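Local coordinates for protein putative solute-binding component of ABC transporter (Clostridium phytofermentans, PDB 4YS6) that probably serves as the sugar-binding component of an ABC transporter and holds beta-D-glucopyranose in the cleft of a periplasmic-binding-protein fold, at residues Cys93-Ile98 and Ser119-Asp124; Val39-Pro44 and Val69-Ala74. All blocks are in the same frame, centred on the assembly; numbering follows the deposited sequence.

Interaction 1. Residues Cys93-Ile98 and Ser119-Asp124. With BGC (beta-D-glucopyranose), chain D.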
# COMPACT_ATOMS: atom_id res chain seq x y z
N CYS A 93 18.47 4.42 20.19
CA CYS A 93 18.25 4.84 18.81
C CYS A 93 18.15 6.36 18.78
O CYS A 93 17.52 6.96 19.65
CB CYS A 93 16.99 4.22 18.22
SG CYS A 93 17.16 2.45 17.75
N LYS A 94 18.81 6.97 17.80
CA LYS A 94 18.89 8.42 17.69
C LYS A 94 17.87 8.99 16.71
O LYS A 94 17.65 10.19 16.67
CB LYS A 94 20.30 8.83 17.25
CG LYS A 94 21.40 8.42 18.22
CD LYS A 94 21.36 9.27 19.47
CE LYS A 94 22.42 8.85 20.48
NZ LYS A 94 22.11 7.52 21.09
N LEU A 95 17.24 8.11 15.93
CA LEU A 95 16.27 8.47 14.90
C LEU A 95 15.41 7.23 14.68
O LEU A 95 15.92 6.09 14.72
CB LEU A 95 16.96 8.90 13.59
CG LEU A 95 16.12 9.42 12.43
CD1 LEU A 95 16.94 10.41 11.58
CD2 LEU A 95 15.58 8.29 11.53
N LEU A 96 14.11 7.44 14.45
CA LEU A 96 13.18 6.34 14.20
C LEU A 96 12.57 6.44 12.82
O LEU A 96 12.05 7.49 12.44
CB LEU A 96 12.07 6.33 15.23
CG LEU A 96 12.54 6.18 16.68
CD1 LEU A 96 11.41 6.56 17.65
CD2 LEU A 96 12.99 4.75 16.92
N VAL A 97 12.65 5.34 12.08
CA VAL A 97 11.96 5.19 10.82
C VAL A 97 10.84 4.21 11.05
O VAL A 97 11.10 3.04 11.36
CB VAL A 97 12.89 4.67 9.73
CG1 VAL A 97 12.12 4.45 8.44
CG2 VAL A 97 14.05 5.65 9.51
N ILE A 98 9.58 4.66 10.93
CA ILE A 98 8.45 3.85 11.36
C ILE A 98 7.41 3.68 10.29
O ILE A 98 6.86 4.66 9.79
CB ILE A 98 7.75 4.45 12.61
CG1 ILE A 98 8.73 4.53 13.77
CG2 ILE A 98 6.52 3.64 12.99
CD1 ILE A 98 8.24 5.31 14.90
N SER A 119 14.29 12.36 16.09
CA SER A 119 13.47 12.60 14.89
C SER A 119 12.73 11.36 14.44
O SER A 119 13.23 10.24 14.62
CB SER A 119 14.34 13.12 13.76
OG SER A 119 14.87 14.38 14.11
N VAL A 120 11.55 11.56 13.86
CA VAL A 120 10.69 10.48 13.38
C VAL A 120 10.37 10.65 11.92
O VAL A 120 9.81 11.67 11.49
CB VAL A 120 9.38 10.42 14.19
CG1 VAL A 120 8.41 9.42 13.59
CG2 VAL A 120 9.69 10.08 15.65
N ILE A 121 10.70 9.63 11.14
CA ILE A 121 10.33 9.59 9.73
C ILE A 121 9.21 8.57 9.60
O ILE A 121 9.37 7.41 9.97
CB ILE A 121 11.53 9.23 8.82
CG1 ILE A 121 12.64 10.28 8.95
CG2 ILE A 121 11.09 9.13 7.38
CD1 ILE A 121 13.91 9.92 8.25
N ALA A 122 8.07 9.02 9.09
CA ALA A 122 6.97 8.11 8.75
C ALA A 122 7.32 7.46 7.43
O ALA A 122 7.53 8.16 6.43
CB ALA A 122 5.68 8.85 8.63
N TYR A 123 7.37 6.14 7.43
CA TYR A 123 7.77 5.35 6.29
C TYR A 123 6.53 4.76 5.62
O TYR A 123 5.85 3.94 6.23
CB TYR A 123 8.71 4.21 6.71
CG TYR A 123 9.29 3.43 5.55
CD1 TYR A 123 8.57 2.42 4.93
CD2 TYR A 123 10.56 3.71 5.08
CE1 TYR A 123 9.09 1.73 3.84
CE2 TYR A 123 11.10 3.04 4.01
CZ TYR A 123 10.38 2.05 3.40
OH TYR A 123 10.94 1.39 2.34
N ASP A 124 6.28 5.21 4.39
CA ASP A 124 5.22 4.77 3.49
C ASP A 124 3.81 5.14 3.93
O ASP A 124 3.03 5.66 3.11
CB ASP A 124 5.26 3.27 3.24
CG ASP A 124 4.40 2.89 2.06
OD1 ASP A 124 4.88 2.97 0.90
OD2 ASP A 124 3.21 2.61 2.29
C2 BGC D . 1.14 0.17 1.25
C3 BGC D . 0.86 -0.84 0.19
C4 BGC D . 0.67 -2.20 0.73
C5 BGC D . -0.33 -2.24 1.84
C6 BGC D . -0.38 -3.57 2.56
C1 BGC D . -0.01 0.18 2.27
O1 BGC D . 0.18 1.01 3.24
O2 BGC D . 1.26 1.46 0.68
O3 BGC D . 1.99 -0.79 -0.75
O4 BGC D . 0.17 -3.11 -0.28
O5 BGC D . 0.05 -1.23 2.82
O6 BGC D . 0.91 -4.06 2.88
O HOH W 1 17.07 12.27 15.29
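The phenol ring of Tyr123 meets Val97 obliquely, the CG1 methyl of Val97 lying 3.8 Å from Tyr123 CD2; Met58 and Trp51 of helix 50-64 and Leu297 of helix 294-309 also touch this side chain, and its OH bonds to Asp54. CG of Tyr123 stands anti to the backbone N (chi1 -174°), which turns the ring away from strand 95-98, off the face that carries Val97, to where Met58 and Trp51 touch it. The carboxylate of Asp124 is gripped at both oxygens: OD2 accepts the O2 hydroxyl of the glucose at 2.8 Å, while OD1 forms a salt bridge with Arg50, which probably steadies it. Tyr123 ends the second of two parallel strands of a beta-alpha-beta unit, joined through helix 107-115, in the Rossmann-like sheet of a periplasmic binding protein; Asp124 lies just past it. Leu96 N and Ile98 N donate to Ser119 O and Ile121 O, and Leu96 O and Ile98 O accept from Ile121 N and Tyr123 N. Leu95 CD2 reaches Ile121 CD1 (4.0 Å) on the face that carries Val97, and Ile98 CD1 approaches Val120 CG1 (4.3 Å) on the other. A water bridges Lys94 O, to which it donates, and Ser119 N, from which it accepts.

Interaction 2. Residues Val39-Pro44 and Val69-Ala74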
# COMPACT_ATOMS: atom_id res chain seq x y z
N VAL A 39 20.03 3.73 14.33
CA VAL A 39 18.74 4.08 13.74
C VAL A 39 17.79 2.92 13.94
O VAL A 39 18.13 1.77 13.65
CB VAL A 39 18.89 4.38 12.24
CG1 VAL A 39 17.54 4.66 11.59
CG2 VAL A 39 19.82 5.54 12.07
N GLY A 40 16.58 3.22 14.43
CA GLY A 40 15.58 2.20 14.62
C GLY A 40 14.68 2.16 13.40
O GLY A 40 14.30 3.20 12.86
N VAL A 41 14.33 0.95 12.98
CA VAL A 41 13.46 0.77 11.83
C VAL A 41 12.37 -0.19 12.21
O VAL A 41 12.64 -1.36 12.53
CB VAL A 41 14.23 0.23 10.60
CG1 VAL A 41 13.29 0.12 9.38
CG2 VAL A 41 15.44 1.11 10.27
N ALA A 42 11.13 0.32 12.24
CA ALA A 42 10.00 -0.45 12.69
C ALA A 42 9.07 -0.77 11.52
O ALA A 42 8.48 0.14 10.93
CB ALA A 42 9.24 0.30 13.77
N MSE A 43 8.93 -2.05 11.20
CA MSE A 43 8.09 -2.50 10.08
C MSE A 43 6.85 -3.23 10.61
O MSE A 43 6.89 -3.78 11.71
CB MSE A 43 8.89 -3.42 9.14
CG MSE A 43 10.10 -2.76 8.48
SE MSE A 43 9.46 -1.63 7.04
CE MSE A 43 10.41 0.01 7.47
N PRO A 44 5.75 -3.22 9.85
CA PRO A 44 4.50 -3.74 10.42
C PRO A 44 4.40 -5.25 10.54
O PRO A 44 3.98 -5.74 11.59
CB PRO A 44 3.41 -3.22 9.46
CG PRO A 44 4.14 -2.93 8.18
CD PRO A 44 5.52 -2.50 8.59
N VAL A 69 21.84 -0.38 12.91
CA VAL A 69 20.41 -0.54 12.65
C VAL A 69 19.74 -1.50 13.62
O VAL A 69 20.24 -2.58 13.86
CB VAL A 69 20.16 -1.05 11.23
CG1 VAL A 69 18.67 -1.19 10.97
CG2 VAL A 69 20.77 -0.12 10.21
N ASP A 70 18.59 -1.07 14.14
CA ASP A 70 17.73 -1.93 14.95
C ASP A 70 16.42 -2.11 14.18
O ASP A 70 15.53 -1.25 14.25
CB ASP A 70 17.48 -1.31 16.32
CG ASP A 70 16.63 -2.19 17.23
OD1 ASP A 70 16.28 -3.32 16.85
OD2 ASP A 70 16.33 -1.74 18.36
N LEU A 71 16.35 -3.19 13.42
CA LEU A 71 15.19 -3.50 12.57
C LEU A 71 14.27 -4.51 13.25
O LEU A 71 14.71 -5.58 13.64
CB LEU A 71 15.65 -4.04 11.23
CG LEU A 71 14.59 -4.62 10.31
CD1 LEU A 71 13.63 -3.53 9.85
CD2 LEU A 71 15.23 -5.30 9.12
N GLN A 72 12.99 -4.16 13.41
CA GLN A 72 12.04 -5.08 14.02
C GLN A 72 10.73 -5.07 13.27
O GLN A 72 10.31 -4.04 12.72
CB GLN A 72 11.81 -4.72 15.49
CG GLN A 72 13.07 -4.85 16.33
CD GLN A 72 12.81 -4.64 17.81
OE1 GLN A 72 12.01 -5.36 18.40
NE2 GLN A 72 13.47 -3.65 18.40
N TYR A 73 10.11 -6.25 13.24
CA TYR A 73 8.80 -6.48 12.62
C TYR A 73 7.79 -6.83 13.69
O TYR A 73 8.09 -7.61 14.59
CB TYR A 73 8.84 -7.61 11.60
CG TYR A 73 9.61 -7.29 10.35
CD1 TYR A 73 10.99 -7.39 10.33
CD2 TYR A 73 8.96 -6.89 9.20
CE1 TYR A 73 11.71 -7.10 9.18
CE2 TYR A 73 9.66 -6.59 8.05
CZ TYR A 73 11.03 -6.69 8.04
OH TYR A 73 11.76 -6.40 6.91
N ALA A 74 6.56 -6.33 13.55
CA ALA A 74 5.58 -6.42 14.63
C ALA A 74 4.40 -7.40 14.45
O ALA A 74 3.48 -7.39 15.25
CB ALA A 74 5.03 -5.03 14.89
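Met43, a selenomethionine, lies alongside Tyr73 and points the same way, its CB 3.4 Å from Tyr73 CE2 and its CG over one face of the ring. With CG anti to the carbonyl carbon (chi1 -62°), the chain then bends at chi2 and chi3, turning the selenium and CE off from Leu71 and Tyr73. The same CG meets Leu71 CD1 at 3.9 Å. Leu71 CD1 also lies 3.7 Å from Val41 CG1, the two side chains crossing at an angle, whereas the other branch of Val41, CG2, reaches Val69 CG1 at 4.0 Å. These side chains form one apolar row against helix 50-64, where Leu62 touches both Val41 and Val69 and Asp54 touches Met43.

The backbones that carry this row run parallel and exchange hydrogen bonds: Asp70 N to Val39 O, Val41 N to Asp70 O, Gln72 N to Val41 O, and Met43 N to Gln72 O at 2.9 Å. Ala74 N, past the end of strand 69-73, is bonded weakly to Met43 O and Pro44 O. The strands and helix 50-64 make a beta-alpha-beta unit at the border of the sheet, strand 68-73 being its outermost strand. On the opposite face, which carries Asp70 and Gln72, helix 78-90 packs through Met88 and Gln84. Tyr73 OH bonds to Trp51 O, fixing the far end of the ring, and Trp51 itself lines the glucose pocket and touches Pro44.

The two faces therefore differ in chemistry: four backbone bonds hold the strands together, and on the helix 50-64 side Val41, Met43, Val69 and Leu71 meet through apolar atoms, while the face under helix 78-90 carries the polar side chains of Asp70 and Gln72.

In the fold
Interactions 1 and 2 lie about 9 Å apart, centre to centre, in the same mixed sheet, and strands 38-43 and 95-98 are neighbours in it. Val97 N lies 2.8 Å from Gly40 O and Val97 O 2.9 Å from Ala42 N, probable hydrogen bonds that join the contacts into four consecutive parallel strands, ordered 68-73, 38-43, 95-98, 119-123. Interaction 2 closes before interaction 1 opens, and helix 78-90 connects strand 68-73 to strand 95-98. Helix 50-64 packs on both contacts. The strands belong to one lobe of the binding protein, and their C-terminal ends point to the glucose, where Asp124 binds directly and Pro44 lies near.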